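Local coordinates for enoyl-acyl carrier protein reductase (Uncultured bacterium, PDB 6KIA) that probably reduces the enoyl double bond of acyl carrier protein-bound intermediates in fatty acid synthesis with NADH, and is associated with triclosan resistance, at residues A[68-73]-A[79-84]; A[40-43]-A[47-50]; A[143-148]-A[221-226]. All coordinates share one frame; numbering follows the deposited sequence.

Contact 1 of 3, residues A[68-73]-A[79-84]; sequences EELATA and GRIINV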
# COMPACT_ATOMS: atom_id res chain seq x y z
N GLU A 68 4.44 24.63 -14.00
CA GLU A 68 3.87 24.95 -12.69
C GLU A 68 3.58 23.69 -11.88
O GLU A 68 3.97 23.57 -10.71
CB GLU A 68 2.59 25.76 -12.88
CG GLU A 68 1.61 25.70 -11.72
CD GLU A 68 0.25 26.27 -12.09
OE1 GLU A 68 0.13 26.87 -13.18
OE2 GLU A 68 -0.69 26.10 -11.29
N GLU A 69 2.90 22.75 -12.53
CA GLU A 69 2.61 21.44 -11.93
C GLU A 69 3.88 20.72 -11.50
O GLU A 69 3.96 20.15 -10.40
CB GLU A 69 1.81 20.58 -12.90
CG GLU A 69 0.36 21.03 -13.08
CD GLU A 69 -0.33 20.36 -14.26
OE1 GLU A 69 0.36 19.77 -15.11
OE2 GLU A 69 -1.57 20.43 -14.33
N LEU A 70 4.88 20.72 -12.38
CA LEU A 70 6.14 20.06 -12.10
C LEU A 70 6.83 20.69 -10.90
O LEU A 70 7.34 19.98 -10.04
CB LEU A 70 7.06 20.11 -13.32
CG LEU A 70 8.40 19.36 -13.27
CD1 LEU A 70 8.19 17.89 -12.93
CD2 LEU A 70 9.13 19.50 -14.60
N ALA A 71 6.84 22.02 -10.84
CA ALA A 71 7.51 22.71 -9.74
C ALA A 71 6.86 22.35 -8.41
O ALA A 71 7.55 22.09 -7.40
CB ALA A 71 7.48 24.22 -9.95
N THR A 72 5.53 22.36 -8.41
CA THR A 72 4.78 21.99 -7.22
C THR A 72 5.09 20.55 -6.79
O THR A 72 5.40 20.29 -5.61
CB THR A 72 3.28 22.16 -7.47
OG1 THR A 72 3.01 23.55 -7.70
CG2 THR A 72 2.48 21.69 -6.26
N ALA A 73 5.02 19.62 -7.73
CA ALA A 73 5.28 18.21 -7.46
C ALA A 73 6.70 18.00 -6.93
O ALA A 73 6.92 17.19 -6.02
CB ALA A 73 5.05 17.37 -8.71
N GLY A 79 12.73 16.78 -4.46
CA GLY A 79 13.71 16.31 -5.41
C GLY A 79 13.17 16.44 -6.82
O GLY A 79 12.05 16.90 -7.04
N ARG A 80 13.95 15.97 -7.79
CA ARG A 80 13.56 16.07 -9.18
C ARG A 80 12.50 15.05 -9.57
O ARG A 80 12.51 13.92 -9.09
CB ARG A 80 14.76 15.88 -10.09
CG ARG A 80 15.68 17.08 -10.21
CD ARG A 80 16.35 17.05 -11.57
NE ARG A 80 15.38 16.68 -12.60
CZ ARG A 80 15.68 16.11 -13.75
NH1 ARG A 80 14.72 15.81 -14.62
NH2 ARG A 80 16.95 15.84 -14.04
N ILE A 81 11.56 15.48 -10.41
CA ILE A 81 10.58 14.56 -10.97
C ILE A 81 10.84 14.45 -12.46
O ILE A 81 11.03 15.45 -13.14
CB ILE A 81 9.14 15.01 -10.69
CG1 ILE A 81 8.75 14.48 -9.31
CG2 ILE A 81 8.15 14.42 -11.68
CD1 ILE A 81 7.85 15.34 -8.55
N ILE A 82 10.92 13.22 -12.95
CA ILE A 82 11.13 12.99 -14.38
C ILE A 82 9.78 13.08 -15.07
O ILE A 82 8.85 12.34 -14.75
CB ILE A 82 11.80 11.63 -14.63
CG1 ILE A 82 13.20 11.63 -14.00
CG2 ILE A 82 11.88 11.32 -16.13
CD1 ILE A 82 13.91 10.30 -14.05
N ASN A 83 9.65 14.05 -15.99
CA ASN A 83 8.32 14.42 -16.46
C ASN A 83 7.85 13.54 -17.62
O ASN A 83 7.77 13.97 -18.77
CB ASN A 83 8.30 15.89 -16.90
CG ASN A 83 6.90 16.45 -16.94
OD1 ASN A 83 5.93 15.75 -16.65
ND2 ASN A 83 6.78 17.71 -17.34
N VAL A 84 7.49 12.31 -17.28
CA VAL A 84 6.94 11.35 -18.22
C VAL A 84 5.69 10.76 -17.56
O VAL A 84 5.75 10.39 -16.39
CB VAL A 84 7.94 10.25 -18.59
CG1 VAL A 84 7.27 9.16 -19.42
CG2 VAL A 84 9.16 10.85 -19.31

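Contact 2 of 3, residues A[40-43]-A[47-50]; sequences EARD and TIVG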
# COMPACT_ATOMS: atom_id res chain seq x y z
N GLU A 40 13.54 9.00 5.49
CA GLU A 40 14.78 8.33 5.87
C GLU A 40 15.84 8.57 4.81
O GLU A 40 17.02 8.91 5.11
CB GLU A 40 14.56 6.83 6.07
CG GLU A 40 13.78 6.58 7.33
CD GLU A 40 14.61 6.87 8.55
OE1 GLU A 40 15.81 6.53 8.56
OE2 GLU A 40 14.08 7.52 9.47
N ALA A 41 15.42 8.42 3.56
CA ALA A 41 16.36 8.62 2.47
C ALA A 41 16.88 10.05 2.49
O ALA A 41 18.07 10.30 2.24
CB ALA A 41 15.70 8.30 1.16
N ARG A 42 15.99 10.99 2.81
CA ARG A 42 16.38 12.40 2.82
C ARG A 42 17.39 12.61 3.93
O ARG A 42 18.42 13.26 3.72
CB ARG A 42 15.15 13.31 2.99
CG ARG A 42 15.42 14.80 2.75
CD ARG A 42 14.14 15.63 2.58
NE ARG A 42 13.34 15.25 1.42
CZ ARG A 42 12.23 14.52 1.46
NH1 ARG A 42 11.75 14.09 2.62
NH2 ARG A 42 11.58 14.24 0.34
N ASP A 43 17.15 12.02 5.11
CA ASP A 43 18.05 12.35 6.23
C ASP A 43 19.39 11.63 6.09
O ASP A 43 20.37 12.03 6.72
CB ASP A 43 17.43 12.00 7.59
CG ASP A 43 16.05 12.59 7.80
OD1 ASP A 43 15.78 13.69 7.27
OD2 ASP A 43 15.26 11.97 8.55
N THR A 47 20.23 11.72 -2.81
CA THR A 47 19.52 12.44 -3.86
C THR A 47 18.16 11.81 -4.13
O THR A 47 18.07 10.61 -4.37
CB THR A 47 20.32 12.45 -5.14
OG1 THR A 47 21.59 13.05 -4.87
CG2 THR A 47 19.59 13.27 -6.20
N ILE A 48 17.12 12.63 -4.05
CA ILE A 48 15.75 12.17 -4.20
C ILE A 48 15.26 12.44 -5.61
O ILE A 48 15.32 13.57 -6.11
CB ILE A 48 14.80 12.87 -3.18
CG1 ILE A 48 15.34 12.81 -1.73
CG2 ILE A 48 13.38 12.34 -3.33
CD1 ILE A 48 15.58 11.40 -1.15
N VAL A 49 14.79 11.39 -6.28
CA VAL A 49 14.20 11.50 -7.61
C VAL A 49 12.86 10.75 -7.58
O VAL A 49 12.68 9.82 -6.81
CB VAL A 49 15.15 10.93 -8.70
CG1 VAL A 49 14.53 11.05 -10.10
CG2 VAL A 49 16.47 11.68 -8.65
N GLY A 50 11.89 11.23 -8.35
CA GLY A 50 10.62 10.54 -8.45
C GLY A 50 9.98 10.58 -9.83
O GLY A 50 10.40 11.30 -10.74

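Contact 3 of 3, residues A[143-148]-A[221-226]; sequences AELDGM and AAIRAR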
# COMPACT_ATOMS: atom_id res chain seq x y z
N ALA A 143 16.00 6.00 -19.15
CA ALA A 143 16.99 6.66 -20.01
C ALA A 143 17.44 7.96 -19.36
O ALA A 143 18.65 8.22 -19.24
CB ALA A 143 16.42 6.92 -21.39
N GLU A 144 16.47 8.73 -18.86
CA GLU A 144 16.81 9.99 -18.20
C GLU A 144 17.52 9.78 -16.85
O GLU A 144 18.49 10.48 -16.52
CB GLU A 144 15.56 10.84 -18.01
CG GLU A 144 15.85 12.27 -17.64
CD GLU A 144 14.62 13.15 -17.71
OE1 GLU A 144 13.76 12.90 -18.58
OE2 GLU A 144 14.50 14.08 -16.88
N LEU A 145 17.05 8.82 -16.07
CA LEU A 145 17.61 8.52 -14.77
C LEU A 145 19.05 8.02 -14.86
O LEU A 145 19.87 8.30 -14.00
CB LEU A 145 16.75 7.48 -14.06
CG LEU A 145 17.09 7.16 -12.62
CD1 LEU A 145 16.86 8.36 -11.70
CD2 LEU A 145 16.26 5.96 -12.20
N ASP A 146 19.34 7.24 -15.90
CA ASP A 146 20.67 6.65 -16.06
C ASP A 146 21.73 7.74 -16.04
O ASP A 146 22.78 7.57 -15.43
CB ASP A 146 20.76 5.84 -17.36
CG ASP A 146 22.10 5.18 -17.54
OD1 ASP A 146 22.40 4.21 -16.80
OD2 ASP A 146 22.86 5.63 -18.42
N GLY A 147 21.43 8.88 -16.66
CA GLY A 147 22.36 9.99 -16.70
C GLY A 147 22.55 10.68 -15.37
O GLY A 147 23.49 11.46 -15.19
N MET A 148 21.65 10.40 -14.43
CA MET A 148 21.67 11.04 -13.12
C MET A 148 22.34 10.21 -12.01
O MET A 148 22.57 10.73 -10.92
CB MET A 148 20.24 11.35 -12.67
CG MET A 148 19.39 12.06 -13.69
SD MET A 148 17.77 12.33 -12.92
CE MET A 148 16.76 12.69 -14.34
N ALA A 221 17.21 -2.53 -15.58
CA ALA A 221 18.24 -3.57 -15.66
C ALA A 221 19.60 -3.04 -16.09
O ALA A 221 20.62 -3.47 -15.55
CB ALA A 221 17.80 -4.69 -16.62
N ALA A 222 19.62 -2.14 -17.07
CA ALA A 222 20.88 -1.59 -17.60
C ALA A 222 21.58 -0.76 -16.53
O ALA A 222 22.79 -0.86 -16.32
CB ALA A 222 20.64 -0.77 -18.84
N ILE A 223 20.79 0.08 -15.86
CA ILE A 223 21.32 0.85 -14.74
C ILE A 223 21.89 -0.07 -13.66
O ILE A 223 23.01 0.14 -13.17
CB ILE A 223 20.21 1.74 -14.11
CG1 ILE A 223 19.77 2.82 -15.10
CG2 ILE A 223 20.71 2.38 -12.83
CD1 ILE A 223 18.53 3.61 -14.66
N ARG A 224 21.10 -1.07 -13.27
CA ARG A 224 21.50 -2.06 -12.26
C ARG A 224 22.84 -2.70 -12.62
O ARG A 224 23.74 -2.77 -11.78
CB ARG A 224 20.41 -3.13 -12.08
CG ARG A 224 20.74 -4.12 -10.99
CD ARG A 224 19.55 -5.06 -10.66
NE ARG A 224 19.22 -5.97 -11.76
CZ ARG A 224 18.14 -5.85 -12.53
NH1 ARG A 224 17.28 -4.86 -12.34
NH2 ARG A 224 17.92 -6.73 -13.51
N ALA A 225 22.94 -3.20 -13.84
CA ALA A 225 24.17 -3.84 -14.30
C ALA A 225 25.37 -2.88 -14.22
O ALA A 225 26.45 -3.26 -13.75
CB ALA A 225 24.00 -4.34 -15.71
N ARG A 226 25.18 -1.64 -14.66
CA ARG A 226 26.30 -0.72 -14.70
C ARG A 226 26.76 -0.37 -13.28
O ARG A 226 27.97 -0.30 -12.99
CB ARG A 226 25.94 0.55 -15.51
CG ARG A 226 26.89 1.73 -15.30
CD ARG A 226 26.51 2.95 -16.14
NE ARG A 226 25.24 3.56 -15.73
CZ ARG A 226 25.12 4.42 -14.74
NH1 ARG A 226 26.20 4.76 -14.03
NH2 ARG A 226 23.94 4.94 -14.43

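Contact 1 of 3, residues A[68-73]-A[79-84]
Helix-to-strand packing in the Rossmann-like sheet joins Leu70 and Ala73 of helix 67-77 to Ile81 and Asn83 of strand 80-83. The chain turns back directly after the helix. The two short axes therefore run in roughly opposite senses, at 143°, and approach to 8.4 Å. Ile81 is the central side chain and touches with two branches. Its CG2 meets Leu70 CD1 at 3.7 Å. Its other branch carries CD1 to Ala73, where Ile81 CD1 lies 3.5 Å from Ala73 CB. This is tight for two carbons. Ile81 CD1 also lies 3.3 Å from the backbone Ala73 O. The Leu70 and Ile81 side chains lie alongside each other, pointing opposite ways. With CG anti to the backbone N (chi1 -175°), the Leu70 side chain reaches the strand. While CD1 lies against Ile81, Leu70 CD2 touches Asn83 ND2 at 4.0 Å. That amide is held elsewhere, by a hydrogen bond from Asn83 ND2 to the backbone oxygen of Leu65. The side chain of Ile81 is about 11 Å from the bound NADH. Strand 80-83 runs parallel to strand 47-56, where Thr52 touches both Ile81 and Asn83. Ile82 points away from helix 67-77 and packs on helix 120-146.

Contact 2 of 3, residues A[40-43]-A[47-50]
This is a small, buried apolar contact between the last turn of helix 34-43 and the start of strand 47-56. Ile48 is the strand residue that reaches across, and Ala41 and Arg42 receive it. The nearest pair of CA atoms is that of Arg42 and Ile48, 7.1 Å apart. The CD1 methyl of Ile48 does most of the touching. Ile48 CD1 meets Ala41 CB at 3.9 Å and lies 4.0 Å from the backbone Arg42 N. In Ile48, CG1 is anti to the carbonyl carbon (chi1 -50°), and chi2 of -59° turns CD1 to the helix. The unit is a beta-alpha-beta crossover of the Rossmann type: strand 21-25, helix 34-43, strand 47-56, with the two strands parallel and paired in the sheet. Phe22 of strand 21-25 touches both Ala41 and Ile48, so the first strand of the unit shares in this packing. Arg42 lies at the margin. Its aliphatic chain leaves the helix almost fully extended through chi2 and then bends at chi3. This brings Arg42 NE to 4.5 Å from Ile48 CG1, with the guanidinium oblique to that carbon. No hydrogen bond joins the two segments. Arg42 NH1 makes a weak hydrogen bond to Asn39 OD1, about one turn earlier on its own helix. The side chain of Ile48 is about 13 Å from the bound NADH.

Contact 3 of 3, residues A[143-148]-A[221-226]
A salt bridge between Asp146 and Arg226 makes a helix-helix contact between the C-terminal end of helix 120-146 and helix 221-229, beside a small apolar contact. Helix 120-146 also touches strand 80-83 of the Rossmann-like sheet. The salt bridge is a side-on grip in which two nitrogens hold one oxygen. Arg226 NH2 donates to Asp146 OD1 at 2.9 Å, with an angle of 145° at the hydrogen. Arg226 NE donates to the same Asp146 OD1 at 3.1 Å, with an angle of 139°. Neither bond is straight, because both converge on one atom. OD1 lies near the guanidinium plane, at its edge. The carboxylate is turned almost square to that plane, 83° away. NE arrives on the syn side of OD1, tilted somewhat from the carboxylate plane, and NH2 comes from well above it. Both nitrogens approach from the same face. The Arg226 chain bends at chi3, which swings its guanidinium back to Asp146. Arg226 has further partners: NH1 forms a salt bridge with Asp151 OD1, and NH2 also bonds to the backbone oxygen of Ile149. The apolar part rests on Ile223, which points toward helix 120-146. Leu145 CD2 touches Ile223 CD1 at 4.1 Å, the two side chains crossing at about a right angle. The gripped oxygen also rests on carbon: Asp146 OD1 lies 3.4 Å from Ile223 CG1.

Contacts 1 and 2 both pack a helix against the mostly parallel sheet. Their strands, 80-83 and 47-56, are neighbours, joined by backbone hydrogen bonds between Gly50 and both Arg80 and Ile82. Contact 2 is the more buried; contact 1 is only partly buried, as is contact 3. Contact 3 joins two helices and no strand, and its centre lies farther from the centre of the chain. Contacts 1 and 2 are mainly apolar and have no hydrogen bond across them; contact 3 adds a salt bridge to a small apolar contact. Helix 120-146 still connects the three: Glu144 forms a salt bridge with Arg80, and Leu145 packs on Val49.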